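Long-range contacts in carbohydrate esterase family 2 (CE2) (Chaetomium olivicolor, PDB 4XVH), which probably removes acetyl groups from plant cell-wall polysaccharides such as xylan, as a two-domain SGNH-type esterase with a beta-sandwich and a Rossmann-like catalytic domain: residues 164-169 / 210-215; 118-123 / 158-163. All coordinates share one frame; numbering follows the deposited sequence.

Contact 1: residues 164-169 / 210-215. With PEU (2,5,8,11,14,17,20,23,26,29,32,35,38,41,44,47,50,53,56,59,62,65,68,71,74,77,80-heptacosaoxadooctacontan-82-ol), chain C.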
loop_
_atom_site.group_PDB
_atom_site.type_symbol
_atom_site.label_atom_id
_atom_site.label_comp_id
_atom_site.label_asym_id
_atom_site.label_seq_id
_atom_site.Cartn_x
_atom_site.Cartn_y
_atom_site.Cartn_z
ATOM N N LYS A 164 -9.291 -6.374 4.854
ATOM C CA LYS A 164 -8.936 -6.212 6.248
ATOM C C LYS A 164 -9.508 -4.946 6.839
ATOM O O LYS A 164 -9.670 -3.929 6.166
ATOM C CB LYS A 164 -7.419 -6.228 6.430
ATOM C CG LYS A 164 -6.784 -7.560 6.038
ATOM C CD LYS A 164 -7.298 -8.705 6.929
ATOM C CE LYS A 164 -6.451 -9.965 6.718
ATOM N NZ LYS A 164 -6.901 -11.088 7.603
ATOM N N GLY A 165 -9.783 -5.005 8.135
ATOM C CA GLY A 165 -10.295 -3.851 8.839
ATOM C C GLY A 165 -9.442 -3.431 10.031
ATOM O O GLY A 165 -8.372 -3.982 10.291
ATOM N N LEU A 166 -9.941 -2.430 10.743
ATOM C CA LEU A 166 -9.362 -1.953 11.981
ATOM C C LEU A 166 -9.848 -2.760 13.196
ATOM O O LEU A 166 -9.041 -3.179 14.020
ATOM C CB LEU A 166 -9.720 -0.483 12.163
ATOM C CG LEU A 166 -9.295 0.230 13.452
ATOM C CD1 LEU A 166 -7.745 0.282 13.544
ATOM C CD2 LEU A 166 -9.905 1.632 13.534
ATOM N N ILE A 167 -11.167 -2.930 13.336
ATOM C CA ILE A 167 -11.712 -3.729 14.441
ATOM C C ILE A 167 -12.365 -5.013 13.936
ATOM O O ILE A 167 -12.455 -5.967 14.671
ATOM C CB ILE A 167 -12.745 -2.952 15.299
ATOM C CG1 ILE A 167 -13.977 -2.569 14.490
ATOM C CG2 ILE A 167 -12.124 -1.703 15.863
ATOM C CD1 ILE A 167 -15.094 -2.041 15.369
ATOM N N ARG A 168 -12.798 -5.046 12.675
ATOM C CA ARG A 168 -13.341 -6.279 12.132
ATOM C C ARG A 168 -13.158 -6.275 10.625
ATOM O O ARG A 168 -13.213 -5.229 9.996
ATOM C CB ARG A 168 -14.825 -6.455 12.522
ATOM C CG ARG A 168 -15.782 -5.397 11.962
ATOM C CD ARG A 168 -17.217 -5.558 12.530
ATOM N NE ARG A 168 -18.183 -4.768 11.763
ATOM C CZ ARG A 168 -19.509 -4.802 11.957
ATOM N NH1 ARG A 168 -20.042 -5.560 12.917
ATOM N NH2 ARG A 168 -20.315 -4.048 11.201
ATOM N N ASN A 169 -12.917 -7.454 10.061
ATOM C CA ASN A 169 -12.664 -7.572 8.636
ATOM C C ASN A 169 -13.953 -7.623 7.808
ATOM O O ASN A 169 -15.050 -7.397 8.348
ATOM C CB ASN A 169 -11.801 -8.798 8.376
ATOM C CG ASN A 169 -10.420 -8.685 9.028
ATOM O OD1 ASN A 169 -9.812 -7.596 9.057
ATOM N ND2 ASN A 169 -9.931 -9.803 9.577
ATOM N N ILE A 210 -3.373 6.384 7.159
ATOM C CA ILE A 210 -4.197 5.231 7.510
ATOM C C ILE A 210 -5.552 5.342 6.844
ATOM O O ILE A 210 -6.252 6.322 7.059
ATOM C CB ILE A 210 -4.389 5.105 9.028
ATOM C CG1 ILE A 210 -3.019 4.967 9.714
ATOM C CG2 ILE A 210 -5.325 3.916 9.334
ATOM C CD1 ILE A 210 -3.058 5.124 11.201
ATOM N N ASN A 211 -5.922 4.314 6.077
ATOM C CA ASN A 211 -7.209 4.271 5.397
ATOM C C ASN A 211 -7.918 2.942 5.681
ATOM O O ASN A 211 -7.749 1.955 4.954
ATOM C CB ASN A 211 -6.985 4.470 3.898
ATOM C CG ASN A 211 -8.278 4.515 3.091
ATOM O OD1 ASN A 211 -9.346 4.083 3.531
ATOM N ND2 ASN A 211 -8.159 5.006 1.868
ATOM N N LEU A 212 -8.711 2.927 6.745
ATOM C CA LEU A 212 -9.380 1.714 7.183
ATOM C C LEU A 212 -10.796 2.033 7.643
ATOM O O LEU A 212 -11.037 3.099 8.247
ATOM C CB LEU A 212 -8.618 1.066 8.339
ATOM C CG LEU A 212 -7.251 0.480 8.016
ATOM C CD1 LEU A 212 -6.565 0.155 9.346
ATOM C CD2 LEU A 212 -7.438 -0.797 7.177
ATOM N N GLY A 213 -11.720 1.114 7.379
ATOM C CA GLY A 213 -13.101 1.300 7.819
ATOM C C GLY A 213 -14.088 0.843 6.760
ATOM O O GLY A 213 -15.242 0.577 7.062
ATOM N N THR A 214 -13.653 0.772 5.503
ATOM C CA THR A 214 -14.560 0.287 4.465
ATOM C C THR A 214 -15.078 -1.108 4.854
ATOM O O THR A 214 -16.279 -1.364 4.810
ATOM C CB THR A 214 -13.884 0.235 3.101
ATOM O OG1 THR A 214 -13.442 1.547 2.758
ATOM C CG2 THR A 214 -14.860 -0.298 2.020
ATOM N N ASN A 215 -14.184 -2.001 5.258
ATOM C CA ASN A 215 -14.620 -3.335 5.679
ATOM C C ASN A 215 -15.356 -3.360 7.025
ATOM O O ASN A 215 -16.316 -4.133 7.207
ATOM C CB ASN A 215 -13.402 -4.269 5.705
ATOM C CG ASN A 215 -12.808 -4.453 4.307
ATOM O OD1 ASN A 215 -13.506 -4.871 3.399
ATOM N ND2 ASN A 215 -11.558 -4.072 4.127
HETATM C CAA PEU C . -1.746 -18.342 -2.098
HETATM O OAB PEU C . -3.175 -18.336 -2.259
HETATM C CAC PEU C . -3.870 -19.185 -1.265
HETATM C CAD PEU C . -5.439 -19.324 -1.275
HETATM O OAE PEU C . -5.963 -19.877 -2.507
HETATM C CAF PEU C . -5.725 -19.042 -3.684
HETATM C CAG PEU C . -6.499 -17.733 -3.916
HETATM O OAH PEU C . -6.476 -16.732 -2.887
HETATM C CAI PEU C . -7.103 -15.502 -3.346
HETATM C CAJ PEU C . -7.355 -14.501 -2.212
HETATM O OAK PEU C . -7.934 -13.272 -2.728
HETATM C CAL PEU C . -8.564 -12.552 -1.648
HETATM C CAM PEU C . -9.223 -11.245 -2.073
HETATM O OAN PEU C . -9.970 -10.861 -0.901
HETATM C CAO PEU C . -10.796 -9.689 -1.079
HETATM C CAP PEU C . -11.765 -9.941 0.058
HETATM O OAQ PEU C . -12.900 -9.131 0.452
HETATM C CAR PEU C . -13.903 -8.794 -0.557
HETATM C CAS PEU C . -13.646 -7.681 -1.604
HETATM O OAT PEU C . -13.474 -6.328 -1.021
HETATM C CAU PEU C . -12.335 -6.144 -0.127
HETATM C CAV PEU C . -12.275 -4.709 0.438
HETATM O OAW PEU C . -11.161 -4.403 1.314
HETATM O O HOH W 1 -11.166 -1.396 5.988
#
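Asn215 lays its side-chain amide across the backbone at Lys164, with ND2 2.8 Å from Lys164 O in a bond of N-H...O angle 152°. The nitrogen stands above the carbonyl plane, and CG, anti to the carbonyl carbon of Asn215 (chi1 -64°), brings the amide to Lys164 O. Asn215 ND2 also donates to OAW, the last modelled oxygen of the bound polyether, at 2.9 Å, which places both acceptors on one NH2 group. A water doubles the link: it donates to Lys164 O at 2.9 Å and accepts from the backbone N of Gly213 and of Asn215. Beyond this polar end, Leu166 CB meets Leu212 CB at 4.3 Å, and Leu212 CD2 lies 4.0 Å from Lys164 O. The loop 164-169 is braced from within, since Gly165 N donates to Asn169 OD1 at 2.8 Å in the carbonyl plane; Asp216 also accepts from the backbone N of Leu166 and Ile167. Asn215 follows strand 207-211, where the asparagine of the GDSL/SGNH Gly-x-Asn-Asp motif is expected. An alanine here would probably leave Lys164 O with the water but no amide donor, and OAW with one donor fewer. Two hydrogen bonds donated by one NH2 group would hold the amide against rotation and present an N-H to the pocket, consistent with the oxyanion-hole role of this asparagine in SGNH hydrolases.

Contact 2: residues 118-123 / 158-163. With PEU (2,5,8,11,14,17,20,23,26,29,32,35,38,41,44,47,50,53,56,59,62,65,68,71,74,77,80-heptacosaoxadooctacontan-82-ol), chain C.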
loop_
_atom_site.group_PDB
_atom_site.type_symbol
_atom_site.label_atom_id
_atom_site.label_comp_id
_atom_site.label_asym_id
_atom_site.label_seq_id
_atom_site.Cartn_x
_atom_site.Cartn_y
_atom_site.Cartn_z
ATOM N N SER A 118 -7.972 -3.016 0.676
ATOM C CA SER A 118 -7.890 -3.230 -0.763
ATOM C C SER A 118 -7.675 -1.894 -1.519
ATOM O O SER A 118 -7.066 -1.851 -2.591
ATOM C CB SER A 118 -9.176 -3.923 -1.240
ATOM O OG SER A 118 -10.265 -3.038 -1.067
ATOM N N ILE A 119 -8.210 -0.807 -0.974
ATOM C CA ILE A 119 -8.074 0.493 -1.632
ATOM C C ILE A 119 -6.595 0.931 -1.637
ATOM O O ILE A 119 -6.068 1.482 -2.637
ATOM C CB ILE A 119 -8.958 1.547 -0.932
ATOM C CG1 ILE A 119 -10.424 1.069 -0.977
ATOM C CG2 ILE A 119 -8.799 2.940 -1.581
ATOM C CD1 ILE A 119 -11.361 1.912 -0.089
ATOM N N THR A 120 -5.914 0.635 -0.537
ATOM C CA THR A 120 -4.511 0.981 -0.398
ATOM C C THR A 120 -3.621 0.003 -1.149
ATOM O O THR A 120 -2.564 0.380 -1.669
ATOM C CB THR A 120 -4.167 1.055 1.102
ATOM O OG1 THR A 120 -4.984 2.087 1.665
ATOM C CG2 THR A 120 -2.715 1.320 1.363
ATOM N N VAL A 121 -4.064 -1.246 -1.245
ATOM C CA VAL A 121 -3.388 -2.200 -2.110
ATOM C C VAL A 121 -3.390 -1.724 -3.557
ATOM O O VAL A 121 -2.359 -1.739 -4.228
ATOM C CB VAL A 121 -4.071 -3.585 -2.080
ATOM C CG1 VAL A 121 -3.532 -4.461 -3.227
ATOM C CG2 VAL A 121 -3.867 -4.268 -0.713
ATOM N N GLY A 122 -4.563 -1.285 -4.020
ATOM C CA GLY A 122 -4.771 -1.079 -5.439
ATOM C C GLY A 122 -5.551 -2.199 -6.096
ATOM O O GLY A 122 -5.383 -2.457 -7.271
ATOM N N TYR A 123 -6.386 -2.864 -5.308
ATOM C CA TYR A 123 -7.333 -3.883 -5.790
ATOM C C TYR A 123 -8.086 -3.409 -7.027
ATOM O O TYR A 123 -8.716 -2.346 -6.986
ATOM C CB TYR A 123 -8.321 -4.189 -4.651
ATOM C CG TYR A 123 -9.309 -5.312 -4.876
ATOM C CD1 TYR A 123 -10.408 -5.139 -5.722
ATOM C CD2 TYR A 123 -9.161 -6.532 -4.214
ATOM C CE1 TYR A 123 -11.319 -6.147 -5.925
ATOM C CE2 TYR A 123 -10.079 -7.563 -4.396
ATOM C CZ TYR A 123 -11.155 -7.366 -5.259
ATOM O OH TYR A 123 -12.074 -8.368 -5.474
ATOM N N VAL A 158 4.076 0.474 1.966
ATOM C CA VAL A 158 2.667 0.117 1.974
ATOM C C VAL A 158 2.487 -1.148 2.801
ATOM O O VAL A 158 3.139 -2.165 2.543
ATOM C CB VAL A 158 2.127 -0.136 0.546
ATOM C CG1 VAL A 158 0.673 -0.618 0.593
ATOM C CG2 VAL A 158 2.230 1.140 -0.298
ATOM N N VAL A 159 1.620 -1.068 3.800
ATOM C CA VAL A 159 1.229 -2.228 4.571
ATOM C C VAL A 159 -0.268 -2.342 4.459
ATOM O O VAL A 159 -0.996 -1.619 5.134
ATOM C CB VAL A 159 1.640 -2.125 6.047
ATOM C CG1 VAL A 159 1.256 -3.422 6.770
ATOM C CG2 VAL A 159 3.141 -1.932 6.139
ATOM N N ALA A 160 -0.730 -3.241 3.594
ATOM C CA ALA A 160 -2.156 -3.288 3.262
ATOM C C ALA A 160 -2.548 -4.653 2.790
ATOM O O ALA A 160 -1.721 -5.369 2.231
ATOM C CB ALA A 160 -2.484 -2.262 2.205
ATOM N N TRP A 161 -3.815 -5.023 3.000
ATOM C CA TRP A 161 -4.253 -6.383 2.705
ATOM C C TRP A 161 -5.759 -6.283 2.400
ATOM O O TRP A 161 -6.498 -5.706 3.187
ATOM C CB TRP A 161 -3.973 -7.306 3.911
ATOM C CG TRP A 161 -4.251 -8.763 3.723
ATOM C CD1 TRP A 161 -5.379 -9.340 3.192
ATOM C CD2 TRP A 161 -3.380 -9.850 4.093
ATOM N NE1 TRP A 161 -5.243 -10.726 3.193
ATOM C CE2 TRP A 161 -4.029 -11.055 3.743
ATOM C CE3 TRP A 161 -2.105 -9.915 4.673
ATOM C CZ2 TRP A 161 -3.446 -12.314 3.968
ATOM C CZ3 TRP A 161 -1.533 -11.167 4.904
ATOM C CH2 TRP A 161 -2.201 -12.343 4.551
ATOM N N SER A 162 -6.191 -6.805 1.257
ATOM C CA SER A 162 -7.595 -6.658 0.871
ATOM C C SER A 162 -8.522 -7.347 1.871
ATOM O O SER A 162 -8.236 -8.460 2.324
ATOM C CB SER A 162 -7.832 -7.208 -0.534
ATOM O OG SER A 162 -7.198 -6.330 -1.456
ATOM N N GLY A 163 -9.614 -6.667 2.207
ATOM C CA GLY A 163 -10.661 -7.233 3.038
ATOM C C GLY A 163 -10.442 -6.963 4.510
ATOM O O GLY A 163 -11.314 -7.264 5.322
HETATM C CAA PEU C . -1.746 -18.342 -2.098
HETATM O OAB PEU C . -3.175 -18.336 -2.259
HETATM C CAC PEU C . -3.870 -19.185 -1.265
HETATM C CAD PEU C . -5.439 -19.324 -1.275
HETATM O OAE PEU C . -5.963 -19.877 -2.507
HETATM C CAF PEU C . -5.725 -19.042 -3.684
HETATM C CAG PEU C . -6.499 -17.733 -3.916
HETATM O OAH PEU C . -6.476 -16.732 -2.887
HETATM C CAI PEU C . -7.103 -15.502 -3.346
HETATM C CAJ PEU C . -7.355 -14.501 -2.212
HETATM O OAK PEU C . -7.934 -13.272 -2.728
HETATM C CAL PEU C . -8.564 -12.552 -1.648
HETATM C CAM PEU C . -9.223 -11.245 -2.073
HETATM O OAN PEU C . -9.970 -10.861 -0.901
HETATM C CAO PEU C . -10.796 -9.689 -1.079
HETATM C CAP PEU C . -11.765 -9.941 0.058
HETATM O OAQ PEU C . -12.900 -9.131 0.452
HETATM C CAR PEU C . -13.903 -8.794 -0.557
HETATM C CAS PEU C . -13.646 -7.681 -1.604
HETATM O OAT PEU C . -13.474 -6.328 -1.021
HETATM C CAU PEU C . -12.335 -6.144 -0.127
HETATM C CAV PEU C . -12.275 -4.709 0.438
HETATM O OAW PEU C . -11.161 -4.403 1.314
#
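No hydrogen bond joins the two segments, although two serines meet nearly backbone to backbone, the CA atoms of Ser118 and Ser162 lying 3.8 Å apart. Ser162 OG reaches across to Ser118 CB at 3.1 Å and comes to the edge of the Tyr123 ring, near its plane, 3.4 Å from CD2. Its polar partner is Glu84. Ser118 OG, between its own backbone N and carbonyl carbon (chi1 66°), turns to the pocket, where it is hydrogen-bonded to His306 and lies 2.9 Å from OAW of the polyether. Gly163 N donates to the same OAW at 2.9 Å. Ser118 belongs to the Gly-Asp-Ser of the GDSL signature, at the head of helix 118-121 in the SGNH fold; it is thus probably the nucleophile and Gly163 N an oxyanion-hole donor. The strand side of the contact is apolar. Ala160 CB fits between Thr120 CG2, at 3.7 Å, and Val121 CG2, at 3.8 Å, while the side chains of Val158 and Thr120 slide past each other in opposite directions. Thr120 CG2 stands anti to the backbone N and faces the strand, which leaves OG1 to Tyr144. Gly122, just past the helix, has positive phi, and its N and that of Tyr123 both donate to Ser118 O.

How the contacts relate
Both contacts are buried and belong to the parallel-sheet domain, contact 2 closer to the centre of the chain than contact 1. They rest on two strands of one sheet, 155-160 at its outer edge and 207-211 further in, and the chain runs straight from 158-163 into 164-169. Contact 2 sets a short helix on a strand, apolar at its strand end and polar at the pocket end, whereas contact 1 joins a loop to the turn that follows strand 207-211 by a hydrogen bond from a side-chain amide and by a water. They touch where Asn215 ND2 comes 3.1 Å from Gly163 C, and Asn211 CB packs on Thr120 OG1. Toward the polyether, contact 2 offers a backbone N-H and contact 1 a side-chain one.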